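PDB 2JHN: 3-methyladenine dna-glycosylase from Archaeoglobus fulgidus, which is an AlkA-type member of the HhH-GPD superfamily of base excision DNA repair proteins, joined to a domain resembling the TATA-box binding protein. Local coordinates for residues L41-M49 against E61-V72; D240-L250 against L281-K290. The protein carries 1 engineered substitution. All coordinates share one frame; numbering follows the deposited sequence.

Interaction 1: residues L41-M49 against E61-V72; sequences LDGRAVAVM and EGNFENREWEAV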
loop_
_atom_site.group_PDB
_atom_site.type_symbol
_atom_site.label_atom_id
_atom_site.label_comp_id
_atom_site.label_asym_id
_atom_site.label_seq_id
_atom_site.Cartn_x
_atom_site.Cartn_y
_atom_site.Cartn_z
ATOM N N LEU A 41 -17.321 -7.036 0.406
ATOM C CA LEU A 41 -18.265 -5.947 0.551
ATOM C C LEU A 41 -19.535 -6.522 1.162
ATOM O O LEU A 41 -20.194 -7.393 0.562
ATOM C CB LEU A 41 -18.536 -5.312 -0.813
ATOM C CG LEU A 41 -18.926 -3.841 -0.879
ATOM C CD1 LEU A 41 -17.798 -2.938 -0.386
ATOM C CD2 LEU A 41 -19.300 -3.495 -2.311
ATOM N N ASP A 42 -19.844 -6.051 2.372
ATOM C CA ASP A 42 -20.927 -6.591 3.205
ATOM C C ASP A 42 -20.935 -8.124 3.257
ATOM O O ASP A 42 -21.921 -8.775 2.886
ATOM C CB ASP A 42 -22.281 -5.997 2.789
ATOM C CG ASP A 42 -22.350 -4.486 3.028
ATOM O OD1 ASP A 42 -22.109 -4.041 4.178
ATOM O OD2 ASP A 42 -22.636 -3.741 2.066
ATOM N N GLY A 43 -19.806 -8.683 3.687
ATOM C CA GLY A 43 -19.673 -10.112 3.936
ATOM C C GLY A 43 -19.644 -10.990 2.706
ATOM O O GLY A 43 -19.752 -12.220 2.809
ATOM N N ARG A 44 -19.494 -10.375 1.538
ATOM C CA ARG A 44 -19.377 -11.131 0.298
ATOM C C ARG A 44 -18.306 -10.511 -0.631
ATOM O O ARG A 44 -18.118 -9.297 -0.641
ATOM C CB ARG A 44 -20.760 -11.291 -0.369
ATOM C CG ARG A 44 -21.438 -10.003 -0.834
ATOM C CD ARG A 44 -21.409 -9.980 -2.348
ATOM N NE ARG A 44 -22.226 -8.973 -3.043
ATOM C CZ ARG A 44 -22.482 -7.718 -2.663
ATOM N NH1 ARG A 44 -22.009 -7.209 -1.531
ATOM N NH2 ARG A 44 -23.225 -6.962 -3.452
ATOM N N ALA A 45 -17.592 -11.359 -1.371
ATOM C CA ALA A 45 -16.562 -10.883 -2.297
ATOM C C ALA A 45 -17.165 -10.495 -3.637
ATOM O O ALA A 45 -17.920 -11.259 -4.242
ATOM C CB ALA A 45 -15.494 -11.930 -2.493
ATOM N N VAL A 46 -16.824 -9.291 -4.081
ATOM C CA VAL A 46 -17.226 -8.769 -5.379
ATOM C C VAL A 46 -16.006 -8.508 -6.268
ATOM O O VAL A 46 -14.883 -8.284 -5.770
ATOM C CB VAL A 46 -18.117 -7.489 -5.258
ATOM C CG1 VAL A 46 -19.430 -7.824 -4.560
ATOM C CG2 VAL A 46 -17.394 -6.353 -4.526
ATOM N N ALA A 47 -16.237 -8.559 -7.575
ATOM C CA ALA A 47 -15.221 -8.248 -8.574
ATOM C C ALA A 47 -15.230 -6.734 -8.823
ATOM O O ALA A 47 -16.299 -6.121 -8.979
ATOM C CB ALA A 47 -15.502 -9.006 -9.875
ATOM N N VAL A 48 -14.046 -6.124 -8.810
ATOM C CA VAL A 48 -13.896 -4.711 -9.180
ATOM C C VAL A 48 -12.711 -4.604 -10.133
ATOM O O VAL A 48 -11.685 -5.243 -9.914
ATOM C CB VAL A 48 -13.673 -3.777 -7.961
ATOM C CG1 VAL A 48 -13.528 -2.312 -8.419
ATOM C CG2 VAL A 48 -14.845 -3.865 -6.977
ATOM N N MET A 49 -12.863 -3.812 -11.203
ATOM C CA MET A 49 -11.736 -3.482 -12.065
ATOM C C MET A 49 -11.805 -1.999 -12.410
ATOM O O MET A 49 -12.873 -1.383 -12.355
ATOM C CB MET A 49 -11.718 -4.347 -13.334
ATOM C CG MET A 49 -12.742 -3.944 -14.348
ATOM S SD MET A 49 -12.931 -5.176 -15.641
ATOM C CE MET A 49 -11.481 -4.900 -16.596
ATOM N N GLU A 61 -15.644 -1.080 -13.401
ATOM C CA GLU A 61 -16.616 -2.140 -13.664
ATOM C C GLU A 61 -16.540 -3.179 -12.552
ATOM O O GLU A 61 -15.483 -3.375 -11.924
ATOM C CB GLU A 61 -16.322 -2.799 -15.008
ATOM C CG GLU A 61 -16.407 -1.866 -16.212
ATOM C CD GLU A 61 -16.208 -2.604 -17.529
ATOM O OE1 GLU A 61 -16.927 -3.599 -17.775
ATOM O OE2 GLU A 61 -15.341 -2.197 -18.324
ATOM N N GLY A 62 -17.655 -3.866 -12.316
ATOM C CA GLY A 62 -17.690 -4.888 -11.278
ATOM C C GLY A 62 -19.092 -5.427 -11.100
ATOM O O GLY A 62 -20.027 -4.943 -11.744
ATOM N N ASN A 63 -19.237 -6.409 -10.212
ATOM C CA ASN A 63 -20.522 -7.089 -10.037
ATOM C C ASN A 63 -21.251 -6.743 -8.738
ATOM O O ASN A 63 -22.191 -7.448 -8.343
ATOM C CB ASN A 63 -20.371 -8.600 -10.217
ATOM C CG ASN A 63 -19.573 -9.248 -9.110
ATOM O OD1 ASN A 63 -19.012 -8.562 -8.241
ATOM N ND2 ASN A 63 -19.526 -10.585 -9.123
ATOM N N PHE A 64 -20.807 -5.665 -8.080
ATOM C CA PHE A 64 -21.538 -5.055 -6.965
ATOM C C PHE A 64 -22.818 -4.345 -7.449
ATOM O O PHE A 64 -23.000 -4.106 -8.643
ATOM C CB PHE A 64 -20.638 -4.093 -6.163
ATOM C CG PHE A 64 -19.941 -3.038 -7.007
ATOM C CD1 PHE A 64 -20.548 -1.804 -7.250
ATOM C CD2 PHE A 64 -18.672 -3.278 -7.535
ATOM C CE1 PHE A 64 -19.907 -0.829 -8.033
ATOM C CE2 PHE A 64 -18.017 -2.311 -8.312
ATOM C CZ PHE A 64 -18.633 -1.088 -8.556
ATOM N N GLU A 65 -23.704 -4.025 -6.513
ATOM C CA GLU A 65 -24.962 -3.370 -6.836
ATOM C C GLU A 65 -24.763 -1.867 -7.021
ATOM O O GLU A 65 -23.819 -1.291 -6.483
ATOM C CB GLU A 65 -26.000 -3.651 -5.740
ATOM C CG GLU A 65 -26.198 -5.139 -5.385
ATOM C CD GLU A 65 -26.560 -6.011 -6.593
ATOM O OE1 GLU A 65 -27.237 -5.514 -7.529
ATOM O OE2 GLU A 65 -26.166 -7.199 -6.606
ATOM N N ASN A 66 -25.655 -1.238 -7.784
ATOM C CA ASN A 66 -25.599 0.205 -8.039
ATOM C C ASN A 66 -25.604 1.030 -6.771
ATOM O O ASN A 66 -24.955 2.069 -6.694
ATOM C CB ASN A 66 -26.777 0.651 -8.914
ATOM C CG ASN A 66 -26.883 -0.137 -10.182
ATOM O OD1 ASN A 66 -25.874 -0.593 -10.726
ATOM N ND2 ASN A 66 -28.109 -0.317 -10.671
ATOM N N ARG A 67 -26.367 0.574 -5.784
ATOM C CA ARG A 67 -26.445 1.259 -4.501
ATOM C C ARG A 67 -25.159 1.131 -3.662
ATOM O O ARG A 67 -24.993 1.835 -2.662
ATOM C CB ARG A 67 -27.645 0.747 -3.704
ATOM C CG ARG A 67 -27.666 -0.760 -3.522
ATOM C CD ARG A 67 -28.680 -1.170 -2.470
ATOM N NE ARG A 67 -28.173 -2.295 -1.695
ATOM C CZ ARG A 67 -28.327 -3.573 -2.025
ATOM N NH1 ARG A 67 -28.997 -3.917 -3.127
ATOM N NH2 ARG A 67 -27.812 -4.515 -1.243
ATOM N N GLU A 68 -24.271 0.220 -4.061
ATOM C CA GLU A 68 -22.971 0.045 -3.399
ATOM C C GLU A 68 -21.866 0.899 -4.042
ATOM O O GLU A 68 -20.743 0.939 -3.527
ATOM C CB GLU A 68 -22.554 -1.428 -3.399
ATOM C CG GLU A 68 -23.506 -2.355 -2.644
ATOM C CD GLU A 68 -23.055 -3.793 -2.656
ATOM O OE1 GLU A 68 -22.700 -4.308 -1.578
ATOM O OE2 GLU A 68 -23.026 -4.413 -3.745
ATOM N N TRP A 69 -22.193 1.589 -5.142
ATOM C CA TRP A 69 -21.214 2.402 -5.882
ATOM C C TRP A 69 -20.514 3.448 -5.015
ATOM O O TRP A 69 -19.296 3.561 -5.067
ATOM C CB TRP A 69 -21.835 3.082 -7.123
ATOM C CG TRP A 69 -20.941 4.140 -7.755
ATOM C CD1 TRP A 69 -21.263 5.444 -7.988
ATOM C CD2 TRP A 69 -19.575 3.979 -8.205
ATOM N NE1 TRP A 69 -20.202 6.099 -8.574
ATOM C CE2 TRP A 69 -19.151 5.230 -8.706
ATOM C CE3 TRP A 69 -18.671 2.901 -8.223
ATOM C CZ2 TRP A 69 -17.872 5.436 -9.231
ATOM C CZ3 TRP A 69 -17.379 3.107 -8.750
ATOM C CH2 TRP A 69 -16.999 4.366 -9.240
ATOM N N GLU A 70 -21.273 4.209 -4.226
ATOM C CA GLU A 70 -20.679 5.259 -3.394
ATOM C C GLU A 70 -19.569 4.706 -2.475
ATOM O O GLU A 70 -18.502 5.309 -2.347
ATOM C CB GLU A 70 -21.755 5.983 -2.575
ATOM C CG GLU A 70 -21.503 7.475 -2.401
ATOM C CD GLU A 70 -21.509 8.223 -3.730
ATOM O OE1 GLU A 70 -22.461 8.032 -4.523
ATOM O OE2 GLU A 70 -20.562 9.002 -3.985
ATOM N N ALA A 71 -19.827 3.544 -1.877
ATOM C CA ALA A 71 -18.878 2.888 -0.983
ATOM C C ALA A 71 -17.656 2.405 -1.765
ATOM O O ALA A 71 -16.522 2.611 -1.331
ATOM C CB ALA A 71 -19.547 1.720 -0.251
ATOM N N VAL A 72 -17.893 1.767 -2.915
ATOM C CA VAL A 72 -16.799 1.276 -3.755
ATOM C C VAL A 72 -15.933 2.457 -4.231
ATOM O O VAL A 72 -14.698 2.399 -4.191
ATOM C CB VAL A 72 -17.320 0.462 -4.971
ATOM C CG1 VAL A 72 -16.163 0.112 -5.921
ATOM C CG2 VAL A 72 -18.025 -0.788 -4.529
HETATM O O HOH W 1 -19.625 -11.753 -6.292
#

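Interaction 2: residues D240-L250 against L281-K290; sequences DLGVRRAVSRL and LFLYDRFFSK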
loop_
_atom_site.group_PDB
_atom_site.type_symbol
_atom_site.label_atom_id
_atom_site.label_comp_id
_atom_site.label_asym_id
_atom_site.label_seq_id
_atom_site.Cartn_x
_atom_site.Cartn_y
_atom_site.Cartn_z
ATOM N N ASP A 240 12.999 2.614 7.905
ATOM C CA ASP A 240 12.949 1.829 6.676
ATOM C C ASP A 240 14.258 2.052 5.885
ATOM O O ASP A 240 14.642 3.201 5.625
ATOM C CB ASP A 240 11.692 2.202 5.855
ATOM C CG ASP A 240 11.467 1.257 4.679
ATOM O OD1 ASP A 240 10.633 0.326 4.801
ATOM O OD2 ASP A 240 12.147 1.437 3.644
ATOM N N LEU A 241 14.956 0.968 5.543
ATOM C CA LEU A 241 16.254 1.079 4.835
ATOM C C LEU A 241 16.154 1.712 3.437
ATOM O O LEU A 241 17.017 2.478 3.045
ATOM C CB LEU A 241 16.943 -0.279 4.750
ATOM C CG LEU A 241 17.859 -0.408 5.967
ATOM C CD1 LEU A 241 17.333 -1.413 6.976
ATOM C CD2 LEU A 241 19.251 -0.765 5.485
ATOM N N GLY A 242 15.092 1.390 2.708
ATOM C CA GLY A 242 14.802 2.073 1.456
ATOM C C GLY A 242 14.574 3.565 1.612
ATOM O O GLY A 242 15.046 4.366 0.788
ATOM N N VAL A 243 13.851 3.954 2.665
ATOM C CA VAL A 243 13.627 5.369 2.957
ATOM C C VAL A 243 14.952 6.075 3.264
ATOM O O VAL A 243 15.218 7.161 2.743
ATOM C CB VAL A 243 12.599 5.559 4.115
ATOM C CG1 VAL A 243 12.545 7.016 4.590
ATOM C CG2 VAL A 243 11.198 5.094 3.669
ATOM N N ARG A 244 15.781 5.459 4.115
ATOM C CA ARG A 244 17.077 6.054 4.476
ATOM C C ARG A 244 17.969 6.265 3.236
ATOM O O ARG A 244 18.519 7.361 3.037
ATOM C CB ARG A 244 17.772 5.205 5.554
ATOM C CG ARG A 244 17.081 5.271 6.923
ATOM C CD ARG A 244 17.732 4.280 7.915
ATOM N NE ARG A 244 19.163 4.562 8.060
ATOM C CZ ARG A 244 20.080 3.651 8.373
ATOM N NH1 ARG A 244 19.730 2.391 8.577
ATOM N NH2 ARG A 244 21.354 4.004 8.488
ATOM N N ARG A 245 18.048 5.241 2.392
ATOM C CA ARG A 245 18.779 5.320 1.112
ATOM C C ARG A 245 18.295 6.471 0.221
ATOM O O ARG A 245 19.103 7.279 -0.248
ATOM C CB ARG A 245 18.705 4.005 0.341
ATOM C CG ARG A 245 19.438 2.818 0.979
ATOM C CD ARG A 245 19.536 1.604 0.024
ATOM N NE ARG A 245 18.253 1.038 -0.376
ATOM C CZ ARG A 245 17.722 -0.084 0.114
ATOM N NH1 ARG A 245 18.362 -0.793 1.046
ATOM N NH2 ARG A 245 16.541 -0.504 -0.328
ATOM N N ALA A 246 16.977 6.567 0.017
ATOM C CA ALA A 246 16.401 7.623 -0.826
ATOM C C ALA A 246 16.652 9.031 -0.289
ATOM O O ALA A 246 17.059 9.931 -1.039
ATOM C CB ALA A 246 14.891 7.361 -1.057
ATOM N N VAL A 247 16.428 9.229 1.008
ATOM C CA VAL A 247 16.613 10.541 1.628
ATOM C C VAL A 247 18.092 10.958 1.620
ATOM O O VAL A 247 18.409 12.130 1.435
ATOM C CB VAL A 247 16.017 10.605 3.074
ATOM C CG1 VAL A 247 16.401 11.911 3.769
ATOM C CG2 VAL A 247 14.501 10.459 3.030
ATOM N N SER A 248 18.973 9.985 1.818
ATOM C CA SER A 248 20.421 10.227 1.785
ATOM C C SER A 248 20.905 10.622 0.394
ATOM O O SER A 248 21.715 11.553 0.271
ATOM C CB SER A 248 21.180 8.996 2.272
ATOM O OG SER A 248 20.897 8.764 3.642
ATOM N N ARG A 249 20.415 9.914 -0.626
ATOM C CA ARG A 249 20.725 10.192 -2.037
ATOM C C ARG A 249 20.227 11.566 -2.493
ATOM O O ARG A 249 20.928 12.282 -3.224
ATOM C CB ARG A 249 20.180 9.079 -2.941
ATOM C CG ARG A 249 20.805 9.048 -4.321
ATOM C CD ARG A 249 20.969 7.631 -4.846
ATOM N NE ARG A 249 21.772 7.627 -6.069
ATOM C CZ ARG A 249 21.273 7.814 -7.288
ATOM N NH1 ARG A 249 19.972 8.004 -7.450
ATOM N NH2 ARG A 249 22.070 7.805 -8.346
ATOM N N LEU A 250 19.038 11.950 -2.031
ATOM C CA LEU A 250 18.460 13.242 -2.353
ATOM C C LEU A 250 19.147 14.431 -1.703
ATOM O O LEU A 250 19.370 15.450 -2.362
ATOM C CB LEU A 250 16.976 13.273 -1.973
ATOM C CG LEU A 250 15.987 12.734 -2.991
ATOM C CD1 LEU A 250 14.607 12.755 -2.364
ATOM C CD2 LEU A 250 16.010 13.563 -4.279
ATOM N N LEU A 281 9.496 8.532 -2.515
ATOM C CA LEU A 281 10.785 7.981 -2.051
ATOM C C LEU A 281 10.876 6.465 -2.344
ATOM O O LEU A 281 11.938 5.977 -2.731
ATOM C CB LEU A 281 11.022 8.270 -0.561
ATOM C CG LEU A 281 11.167 9.742 -0.162
ATOM C CD1 LEU A 281 11.253 9.888 1.351
ATOM C CD2 LEU A 281 12.399 10.417 -0.833
ATOM N N PHE A 282 9.770 5.732 -2.190
ATOM C CA PHE A 282 9.767 4.308 -2.569
ATOM C C PHE A 282 10.058 4.162 -4.072
ATOM O O PHE A 282 10.853 3.315 -4.475
ATOM C CB PHE A 282 8.422 3.623 -2.284
ATOM C CG PHE A 282 8.116 3.406 -0.807
ATOM C CD1 PHE A 282 9.126 3.117 0.127
ATOM C CD2 PHE A 282 6.798 3.462 -0.378
ATOM C CE1 PHE A 282 8.786 2.901 1.514
ATOM C CE2 PHE A 282 6.448 3.244 0.965
ATOM C CZ PHE A 282 7.459 2.971 1.908
ATOM N N LEU A 283 9.395 4.966 -4.898
ATOM C CA LEU A 283 9.638 4.899 -6.345
ATOM C C LEU A 283 11.111 5.212 -6.669
ATOM O O LEU A 283 11.720 4.547 -7.486
ATOM C CB LEU A 283 8.730 5.872 -7.093
ATOM C CG LEU A 283 7.237 5.554 -7.114
ATOM C CD1 LEU A 283 6.460 6.776 -7.573
ATOM C CD2 LEU A 283 6.996 4.344 -8.003
ATOM N N TYR A 284 11.643 6.248 -6.025
ATOM C CA TYR A 284 13.025 6.724 -6.202
ATOM C C TYR A 284 14.013 5.637 -5.816
ATOM O O TYR A 284 14.962 5.337 -6.556
ATOM C CB TYR A 284 13.239 7.969 -5.336
ATOM C CG TYR A 284 14.502 8.723 -5.640
ATOM C CD1 TYR A 284 14.630 9.446 -6.819
ATOM C CD2 TYR A 284 15.557 8.726 -4.750
ATOM C CE1 TYR A 284 15.781 10.145 -7.097
ATOM C CE2 TYR A 284 16.719 9.432 -5.017
ATOM C CZ TYR A 284 16.819 10.137 -6.194
ATOM O OH TYR A 284 17.971 10.825 -6.481
ATOM N N ASP A 285 13.781 5.025 -4.662
ATOM C CA ASP A 285 14.618 3.918 -4.209
ATOM C C ASP A 285 14.557 2.704 -5.145
ATOM O O ASP A 285 15.584 2.051 -5.385
ATOM C CB ASP A 285 14.243 3.495 -2.788
ATOM C CG ASP A 285 15.200 2.425 -2.225
ATOM O OD1 ASP A 285 16.449 2.663 -2.188
ATOM O OD2 ASP A 285 14.689 1.354 -1.828
ATOM N N ARG A 286 13.370 2.401 -5.665
ATOM C CA ARG A 286 13.191 1.248 -6.553
ATOM C C ARG A 286 13.737 1.536 -7.957
ATOM O O ARG A 286 14.326 0.638 -8.580
ATOM C CB ARG A 286 11.714 0.882 -6.694
ATOM C CG ARG A 286 11.063 0.222 -5.481
ATOM C CD ARG A 286 9.579 -0.004 -5.787
ATOM N NE ARG A 286 8.724 -0.248 -4.615
ATOM C CZ ARG A 286 7.409 -0.060 -4.650
ATOM N NH1 ARG A 286 6.854 0.376 -5.781
ATOM N NH2 ARG A 286 6.660 -0.305 -3.575
ATOM N N PHE A 287 13.535 2.771 -8.435
ATOM C CA PHE A 287 13.719 3.125 -9.863
ATOM C C PHE A 287 14.883 4.058 -10.206
ATOM O O PHE A 287 15.158 4.321 -11.389
ATOM C CB PHE A 287 12.434 3.713 -10.450
ATOM C CG PHE A 287 11.323 2.720 -10.569
ATOM C CD1 PHE A 287 11.541 1.480 -11.168
ATOM C CD2 PHE A 287 10.059 3.020 -10.089
ATOM C CE1 PHE A 287 10.512 0.549 -11.289
ATOM C CE2 PHE A 287 9.016 2.097 -10.199
ATOM C CZ PHE A 287 9.242 0.861 -10.801
ATOM N N PHE A 288 15.557 4.565 -9.188
ATOM C CA PHE A 288 16.715 5.421 -9.408
ATOM C C PHE A 288 17.725 5.189 -8.274
ATOM O O PHE A 288 18.175 6.145 -7.613
ATOM C CB PHE A 288 16.273 6.894 -9.540
ATOM C CG PHE A 288 17.294 7.791 -10.222
ATOM C CD1 PHE A 288 17.609 7.617 -11.573
ATOM C CD2 PHE A 288 17.923 8.818 -9.513
ATOM C CE1 PHE A 288 18.551 8.446 -12.211
ATOM C CE2 PHE A 288 18.865 9.651 -10.135
ATOM C CZ PHE A 288 19.180 9.461 -11.489
ATOM N N SER A 289 18.036 3.902 -8.037
ATOM C CA SER A 289 19.155 3.457 -7.164
ATOM C C SER A 289 19.101 1.986 -6.704
ATOM O O SER A 289 20.138 1.316 -6.642
ATOM C CB SER A 289 19.350 4.381 -5.942
ATOM O OG SER A 289 18.483 4.044 -4.865
ATOM N N LYS A 290 17.899 1.503 -6.390
ATOM C CA LYS A 290 17.669 0.217 -5.685
ATOM C C LYS A 290 18.682 -0.133 -4.605
ATOM O O LYS A 290 18.577 0.363 -3.485
ATOM C CB LYS A 290 17.424 -0.954 -6.646
ATOM C CG LYS A 290 15.967 -1.397 -6.646
ATOM C CD LYS A 290 15.654 -2.416 -7.719
ATOM C CE LYS A 290 14.156 -2.705 -7.758
ATOM N NZ LYS A 290 13.808 -3.817 -8.695
#

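Interaction 1: residues L41-M49 against E61-V72
Arg44 and Glu68 meet because one chain bends and the other runs straight. Arg44 CG lies between the backbone N and the carbonyl carbon, and chi2 (109°) turns the chain; Glu68 stays extended beyond CG and comes from the opposite direction. Guanidinium and carboxylate pair end-on, with planes 20° apart. Arg44 NH1 takes the syn lone pair of Glu68 OE1 at 3.0 Å. Arg44 NH2 is 2.6 Å from Glu68 OE2 by a more bent bond. Glu65 N uses the anti lone pair of that same OE2. Arg44 NH1 also bonds Leu41 O, so the bridge reaches back across the type I' turn Leu41-Arg44. Asp42 OD2 lies 3.7 Å from Glu68 OE1, and Arg44 probably offsets this like charge.

Strands 44-54 and 57-62 form a beta hairpin in the antiparallel sheet of the TATA-box binding protein-like domain. Met49 and Glu61 are a hydrogen-bonded pair, with Met49 N 2.8 Å from Glu61 O. Val48 and Gly62 form the neighbouring non-hydrogen-bonded pair. Asn63, chi1 68°, turns its amide toward strand 44-54; OD1 accepts from Ala47 N at 2.9 Å, from above the amide plane, while Asn63 N gives its own bond to Ala47 O. Val72 CG2 sits over the centre of the Phe64 ring, while Val48 CG2 touches Phe64 CE2 at 3.8 Å. Leu41 CD2 meets Val72 CG2 at 3.7 Å. Trp2 stacks with Phe64.

Interaction 2: residues D240-L250 against L281-K290
Arg245 crosses from helix 241-251 to Asp285 of helix 274-287. Its chain starts beside the backbone N and bends at chi3 (-62°), which turns the side of the guanidinium to the acid. Asp285 CG stands opposite its own backbone N (chi1 -174°), and the carboxylate thereby extends to meet it. The grip is side-on: Arg245 NE is 3.0 Å from Asp285 OD1, and Arg245 NH2 is 3.0 Å from Asp285 OD2, on the syn lone pair. The NE bond is nearly straight and the NH2 bond somewhat bent; together they fix the rotation of both groups. Gly242 CA lies over one face of the guanidinium, toward its rim, and 3.4 Å from Asp285 OD2.

Ala246 CB fits against Leu281, at 3.9 Å from its CD2, and against the edge of the Tyr284 ring. Leu281 splits its branches: CD1 touches Val247 CG2 at 3.7 Å, and CD2 touches Leu250 CD1 at 3.6 Å. Leu250 CG also rests on Tyr284 CE2. Leu101 of helix 96-104 packs against Leu250, Leu281 and Tyr284. Further along helix 241-251, Ser289 CB lies over a face of the Arg249 guanidinium.

The helix axes cross at 85°, 8.7 Å apart. Asp240 caps helix 241-251 by accepting from Val243 N at 3.2 Å; its OD1 bonds Trp221. An aspartate just before a helix, after a glycine- and proline-containing loop, is consistent with the HhH-GPD signature.

How the interactions relate
The two contacts lie on opposite sides of the chain's centre, with nearest atoms about 20 Å apart, and share no element. Both are partly buried. Interaction 1 belongs to the TATA-box binding protein-like domain; it pairs the two strands of a hairpin and joins them to the start of helix 69-80 and the residues before it. Interaction 2 joins two helices of the helical part of the chain. Backbone pairing carries much of interaction 1; in interaction 2 side chains do the work across nearly perpendicular helices. Each has an arginine-carboxylate bridge beside an apolar cluster, but the grip is end-on in the first and side-on in the second.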